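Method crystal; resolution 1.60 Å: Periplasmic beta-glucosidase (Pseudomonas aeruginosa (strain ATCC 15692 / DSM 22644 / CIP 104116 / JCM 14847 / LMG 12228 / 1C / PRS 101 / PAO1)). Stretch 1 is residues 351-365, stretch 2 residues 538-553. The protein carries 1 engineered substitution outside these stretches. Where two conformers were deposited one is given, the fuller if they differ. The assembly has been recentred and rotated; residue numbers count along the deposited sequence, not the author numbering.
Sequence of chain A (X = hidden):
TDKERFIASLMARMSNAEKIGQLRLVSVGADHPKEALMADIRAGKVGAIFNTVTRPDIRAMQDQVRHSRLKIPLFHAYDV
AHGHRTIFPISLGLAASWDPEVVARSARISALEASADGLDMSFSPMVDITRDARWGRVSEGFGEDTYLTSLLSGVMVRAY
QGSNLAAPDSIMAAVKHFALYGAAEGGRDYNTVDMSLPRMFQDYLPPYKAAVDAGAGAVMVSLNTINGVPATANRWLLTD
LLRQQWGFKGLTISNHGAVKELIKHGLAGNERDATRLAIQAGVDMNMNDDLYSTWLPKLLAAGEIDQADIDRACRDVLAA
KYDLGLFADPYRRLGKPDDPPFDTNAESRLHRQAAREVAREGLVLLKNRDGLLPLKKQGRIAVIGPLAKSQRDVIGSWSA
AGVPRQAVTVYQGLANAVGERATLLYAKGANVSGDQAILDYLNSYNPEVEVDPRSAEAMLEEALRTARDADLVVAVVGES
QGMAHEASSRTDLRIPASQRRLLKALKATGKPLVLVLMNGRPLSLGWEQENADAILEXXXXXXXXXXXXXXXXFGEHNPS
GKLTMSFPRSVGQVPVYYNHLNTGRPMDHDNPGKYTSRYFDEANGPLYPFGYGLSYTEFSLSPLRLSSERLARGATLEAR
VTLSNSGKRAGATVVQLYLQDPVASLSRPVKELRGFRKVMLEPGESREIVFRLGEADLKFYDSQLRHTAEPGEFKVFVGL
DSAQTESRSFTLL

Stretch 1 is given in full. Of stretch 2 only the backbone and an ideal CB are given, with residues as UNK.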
# COMPACT_ATOMS: atom_id res chain seq x y z
N HIS A 351 5.24 38.53 13.65
CA HIS A 351 5.62 37.93 14.93
C HIS A 351 6.90 37.13 14.70
O HIS A 351 6.88 35.88 14.90
CB HIS A 351 4.49 37.12 15.54
CG HIS A 351 3.31 37.95 15.92
ND1 HIS A 351 2.36 38.33 15.00
CD2 HIS A 351 3.00 38.54 17.09
CE1 HIS A 351 1.49 39.15 15.60
NE2 HIS A 351 1.88 39.30 16.89
N ARG A 352 7.98 37.82 14.32
CA ARG A 352 9.22 37.11 13.93
C ARG A 352 9.84 36.41 15.13
O ARG A 352 10.41 35.34 14.92
CB ARG A 352 10.23 38.02 13.25
CG ARG A 352 9.79 38.55 11.90
CD ARG A 352 10.86 39.39 11.30
NE ARG A 352 10.52 39.93 10.01
CZ ARG A 352 10.62 39.30 8.86
NH1 ARG A 352 11.05 38.05 8.84
NH2 ARG A 352 10.28 39.86 7.71
N GLN A 353 9.81 36.98 16.34
CA GLN A 353 10.43 36.29 17.47
C GLN A 353 9.73 34.94 17.67
O GLN A 353 10.42 33.95 17.88
CB GLN A 353 10.37 37.10 18.76
CG GLN A 353 11.03 36.33 19.90
CD GLN A 353 10.96 36.97 21.27
OE1 GLN A 353 11.58 36.48 22.23
NE2 GLN A 353 10.17 38.02 21.39
N ALA A 354 8.40 34.88 17.61
CA ALA A 354 7.68 33.60 17.82
C ALA A 354 8.07 32.64 16.69
O ALA A 354 8.33 31.45 16.98
CB ALA A 354 6.18 33.78 17.87
N ALA A 355 8.14 33.12 15.45
CA ALA A 355 8.44 32.20 14.31
C ALA A 355 9.84 31.63 14.49
O ALA A 355 10.04 30.44 14.20
CB ALA A 355 8.32 32.90 12.99
N ARG A 356 10.80 32.45 14.90
CA ARG A 356 12.21 31.99 15.02
C ARG A 356 12.28 30.99 16.17
O ARG A 356 12.93 29.93 16.02
CB ARG A 356 13.12 33.22 15.22
CG ARG A 356 14.60 32.86 15.22
CD ARG A 356 15.41 34.13 15.21
NE ARG A 356 16.83 33.90 15.24
CZ ARG A 356 17.73 34.83 14.94
NH1 ARG A 356 17.31 36.02 14.57
NH2 ARG A 356 19.02 34.56 15.01
N GLU A 357 11.66 31.29 17.32
CA GLU A 357 11.72 30.37 18.50
C GLU A 357 11.03 29.04 18.16
O GLU A 357 11.54 27.99 18.53
CB GLU A 357 11.12 31.04 19.72
CG GLU A 357 12.05 32.16 20.18
CD GLU A 357 11.65 32.98 21.38
OE1 GLU A 357 10.50 32.88 21.82
OE2 GLU A 357 12.51 33.76 21.86
N VAL A 358 9.89 29.10 17.51
CA VAL A 358 9.15 27.85 17.17
C VAL A 358 9.98 27.07 16.16
O VAL A 358 10.11 25.83 16.30
CB VAL A 358 7.74 28.18 16.66
CG1 VAL A 358 7.13 26.99 15.94
CG2 VAL A 358 6.83 28.66 17.80
N ALA A 359 10.52 27.73 15.14
CA ALA A 359 11.24 27.02 14.06
C ALA A 359 12.50 26.34 14.61
O ALA A 359 12.81 25.22 14.18
CB ALA A 359 11.57 27.93 12.92
N ARG A 360 13.11 26.89 15.65
CA ARG A 360 14.30 26.21 16.22
C ARG A 360 13.93 24.81 16.75
O ARG A 360 14.80 23.94 16.71
CB ARG A 360 14.87 26.99 17.42
CG ARG A 360 15.60 28.28 17.09
CD ARG A 360 15.81 29.01 18.44
NE ARG A 360 16.41 30.31 18.18
CZ ARG A 360 16.32 31.39 18.94
NH1 ARG A 360 15.68 31.36 20.09
NH2 ARG A 360 16.93 32.50 18.56
N GLU A 361 12.73 24.66 17.30
CA GLU A 361 12.33 23.46 18.05
C GLU A 361 12.07 22.26 17.14
O GLU A 361 12.12 21.15 17.65
CB GLU A 361 11.10 23.74 18.90
CG GLU A 361 11.32 24.80 19.98
CD GLU A 361 12.37 24.43 21.03
OE1 GLU A 361 12.62 23.20 21.22
OE2 GLU A 361 13.00 25.36 21.59
N GLY A 362 11.80 22.51 15.87
CA GLY A 362 11.40 21.46 14.91
C GLY A 362 12.60 20.87 14.18
O GLY A 362 12.44 19.82 13.49
N LEU A 363 13.75 21.51 14.25
CA LEU A 363 14.90 21.06 13.43
C LEU A 363 15.47 19.77 14.00
O LEU A 363 15.58 19.64 15.25
CB LEU A 363 15.98 22.15 13.41
CG LEU A 363 15.49 23.51 12.93
CD1 LEU A 363 16.65 24.49 12.98
CD2 LEU A 363 14.86 23.48 11.57
N VAL A 364 15.75 18.80 13.13
CA VAL A 364 16.14 17.44 13.59
C VAL A 364 17.55 17.18 13.14
O VAL A 364 17.84 17.14 11.90
CB VAL A 364 15.17 16.33 13.11
CG1 VAL A 364 15.60 14.99 13.67
CG2 VAL A 364 13.73 16.60 13.50
N LEU A 365 18.44 16.94 14.08
CA LEU A 365 19.82 16.54 13.72
C LEU A 365 19.81 15.05 13.43
O LEU A 365 19.52 14.23 14.32
CB LEU A 365 20.75 16.90 14.89
CG LEU A 365 22.22 16.60 14.62
CD1 LEU A 365 22.76 17.41 13.45
CD2 LEU A 365 23.04 16.89 15.87
N UNK A 538 15.37 20.27 8.16
CA UNK A 538 14.75 21.56 8.48
C UNK A 538 13.34 21.65 7.91
O UNK A 538 12.69 22.72 8.05
CB UNK A 538 15.60 22.71 7.94
N UNK A 539 12.82 20.59 7.29
CA UNK A 539 11.44 20.59 6.79
C UNK A 539 11.26 21.77 5.85
O UNK A 539 12.15 21.99 5.02
CB UNK A 539 10.43 20.65 7.94
N UNK A 540 10.19 22.55 5.97
CA UNK A 540 10.15 23.94 5.45
C UNK A 540 9.93 24.77 6.70
O UNK A 540 8.87 24.63 7.33
CB UNK A 540 9.06 24.17 4.40
N UNK A 541 10.91 25.57 7.12
CA UNK A 541 10.93 26.13 8.51
C UNK A 541 10.28 27.52 8.63
O UNK A 541 10.24 28.05 9.75
CB UNK A 541 12.37 26.22 9.00
N UNK A 542 9.75 28.08 7.54
CA UNK A 542 8.89 29.28 7.64
C UNK A 542 9.62 30.59 7.44
O UNK A 542 10.78 30.64 7.02
CB UNK A 542 8.21 29.31 9.01
N UNK A 543 8.93 31.67 7.78
CA UNK A 543 9.40 33.06 7.54
C UNK A 543 10.76 33.31 8.21
O UNK A 543 11.56 34.01 7.61
CB UNK A 543 8.37 34.07 8.06
N UNK A 544 11.00 32.74 9.39
CA UNK A 544 12.28 32.91 10.10
C UNK A 544 13.14 31.67 9.94
O UNK A 544 14.13 31.53 10.68
CB UNK A 544 12.05 33.20 11.58
N UNK A 545 12.84 30.81 8.96
CA UNK A 545 13.54 29.54 8.87
C UNK A 545 15.05 29.69 8.84
O UNK A 545 15.77 29.00 9.54
CB UNK A 545 13.08 28.78 7.62
N UNK A 546 15.56 30.57 8.00
CA UNK A 546 17.02 30.68 7.82
C UNK A 546 17.68 31.14 9.10
O UNK A 546 18.80 30.71 9.37
CB UNK A 546 17.36 31.65 6.68
N UNK A 547 17.04 31.99 9.89
CA UNK A 547 17.64 32.43 11.18
C UNK A 547 17.62 31.30 12.20
O UNK A 547 18.63 31.06 12.89
CB UNK A 547 16.89 33.64 11.74
N UNK A 548 16.55 30.51 12.25
CA UNK A 548 16.47 29.38 13.19
C UNK A 548 17.52 28.32 12.79
O UNK A 548 18.16 27.70 13.67
CB UNK A 548 15.06 28.78 13.20
N UNK A 549 17.69 28.10 11.49
CA UNK A 549 18.68 27.12 10.98
C UNK A 549 20.09 27.58 11.35
O UNK A 549 20.87 26.80 11.90
CB UNK A 549 18.56 26.95 9.46
N UNK A 550 20.43 28.85 11.11
CA UNK A 550 21.73 29.37 11.53
C UNK A 550 21.91 29.26 13.05
O UNK A 550 23.01 28.93 13.47
CB UNK A 550 21.88 30.83 11.09
N UNK A 551 20.88 29.50 13.85
CA UNK A 551 20.94 29.36 15.31
C UNK A 551 21.41 27.95 15.67
O UNK A 551 22.24 27.81 16.57
CB UNK A 551 19.58 29.65 15.94
N UNK A 552 20.90 26.92 14.98
CA UNK A 552 21.31 25.54 15.29
C UNK A 552 22.69 25.29 14.75
O UNK A 552 23.50 24.73 15.49
CB UNK A 552 20.33 24.52 14.71
N UNK A 553 22.99 25.69 13.52
CA UNK A 553 24.29 25.37 12.90
C UNK A 553 25.45 25.99 13.69
O UNK A 553 26.50 25.34 13.79
CB UNK A 553 24.32 25.86 11.45

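Helix 352-362 offers stretch 2 a ladder of three arginines flanking two alanines, with Leu363 following; helix 545-553 crosses it at -50°, with 8.3 Å between the axes at closest approach.

Position 538 points its CB sideways, 3.8 Å from Leu363 CD2, so a small or beta-branched residue would fit. It is Thr538, which packs against that methyl. At 539 the CB points toward stretch 1 but finds nothing within 5.5 Å, while the carbonyl of Gly362 waits farther off; a long side chain ending in a donor would suit. Trp539 supplies one: NE1 donates to Gly362 O at 2.9 Å, and CZ2 rests 4.1 Å from Val364 CG2. Positions 540, 546 and 553 are out of reach and unconstrained from here; they are Phe540, Gly546 and Leu553.

The CB at 541 faces Ala359 CB and Leu363 CD2 at close range, which favours alanine, serine or another small residue. Ser541 donates through OG to Thr538 O (2.6 Å), and a water that donates to both Ser541 OG (3.0 Å) and Ala359 O (2.8 Å) joins the stretches. At 542, phi/psi of 95/-168 would jam a CB against the preceding carbonyl, so the backbone itself asks for glycine: Gly542, which opens a type I turn.

Position 543 looks toward Arg352 NH1, leaving room for a modest side chain; Thr543 brings CG2 to 3.5 Å from that nitrogen. Position 544, just before the helix, points its CB at Arg356 N (3.6 Å), with two arginines nearby. An acid is the obvious choice, though glutamine could also reach. Glu544 folds back (chi1 and chi2 both m) and forms a salt bridge from OE2 to Arg352 NH1 at 2.8 Å.

At 545 a CB would point away and be crowded by Gly542 O at 3.0 Å, favouring Gly545.

The CB at 547 sits 3.5 Å from Arg356 NE, so a short polar or small residue would suit. Asn547 lays CB over one guanidinium face, while ND2 donates to Glu544 OE1 (2.8 Å). At 548 the CB would lie 3.6 Å from Ala359 CB and 3.7 Å from both Arg360 N and Arg356 O, leaving little space beyond a methyl. Ala548 fits.

Position 549 points sideways near Leu363, suiting an aliphatic: Ile549. Position 550, also sideways, meets nothing and is Ala550. At 551 two arginines converge, calling for an acid; Asp551 receives Arg356 NH2 on OD1 (2.9 Å) and Arg360 NE on OD2 (2.8 Å). At 552 the CB points toward stretch 1, 4.1 Å from Leu363 CD1, so an aliphatic would suit; Val552 CG2 packs 3.6 Å from Leu363 CD1.

Stretch 2, residues 538-553: TWFSGTEGGNAIADVL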
# COMPACT_ATOMS: atom_id res chain seq x y z
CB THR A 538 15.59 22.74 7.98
OG1 THR A 538 15.44 22.94 6.57
CG2 THR A 538 17.04 22.53 8.33
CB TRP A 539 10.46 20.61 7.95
CG TRP A 539 10.76 19.65 9.05
CD1 TRP A 539 11.22 19.96 10.28
CD2 TRP A 539 10.58 18.23 9.00
NE1 TRP A 539 11.35 18.82 11.02
CE2 TRP A 539 10.94 17.75 10.28
CE3 TRP A 539 10.19 17.32 8.01
CZ2 TRP A 539 10.92 16.40 10.58
CZ3 TRP A 539 10.18 15.97 8.33
CH2 TRP A 539 10.52 15.53 9.60
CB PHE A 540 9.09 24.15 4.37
CG PHE A 540 9.26 23.30 3.13
CD1 PHE A 540 10.41 23.41 2.36
CD2 PHE A 540 8.33 22.36 2.80
CE1 PHE A 540 10.59 22.61 1.24
CE2 PHE A 540 8.52 21.55 1.69
CZ PHE A 540 9.65 21.68 0.92
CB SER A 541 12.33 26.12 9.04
OG SER A 541 12.61 24.84 9.62
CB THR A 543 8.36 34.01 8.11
OG1 THR A 543 7.15 33.86 7.37
CG2 THR A 543 8.80 35.46 8.05
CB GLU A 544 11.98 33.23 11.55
CG GLU A 544 11.57 34.68 11.74
CD GLU A 544 12.70 35.67 11.51
OE1 GLU A 544 13.79 35.41 12.04
OE2 GLU A 544 12.52 36.68 10.75
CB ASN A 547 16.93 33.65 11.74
CG ASN A 547 17.34 34.96 11.09
OD1 ASN A 547 18.50 35.12 10.69
ND2 ASN A 547 16.38 35.90 11.01
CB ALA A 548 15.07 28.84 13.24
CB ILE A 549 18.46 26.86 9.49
CG1 ILE A 549 17.12 26.18 9.24
CG2 ILE A 549 19.62 26.07 8.93
CD1 ILE A 549 16.71 26.18 7.83
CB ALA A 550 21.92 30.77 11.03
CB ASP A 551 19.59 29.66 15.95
CG ASP A 551 19.19 31.13 15.92
OD1 ASP A 551 20.10 32.01 15.70
OD2 ASP A 551 17.98 31.38 16.06
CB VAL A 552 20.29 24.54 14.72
CG1 VAL A 552 20.91 23.16 14.56
CG2 VAL A 552 19.09 24.57 15.64
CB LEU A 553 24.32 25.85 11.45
CG LEU A 553 23.43 25.04 10.50
CD1 LEU A 553 23.38 25.74 9.16
CD2 LEU A 553 23.89 23.59 10.37
O HOH W 1 11.53 23.75 12.14
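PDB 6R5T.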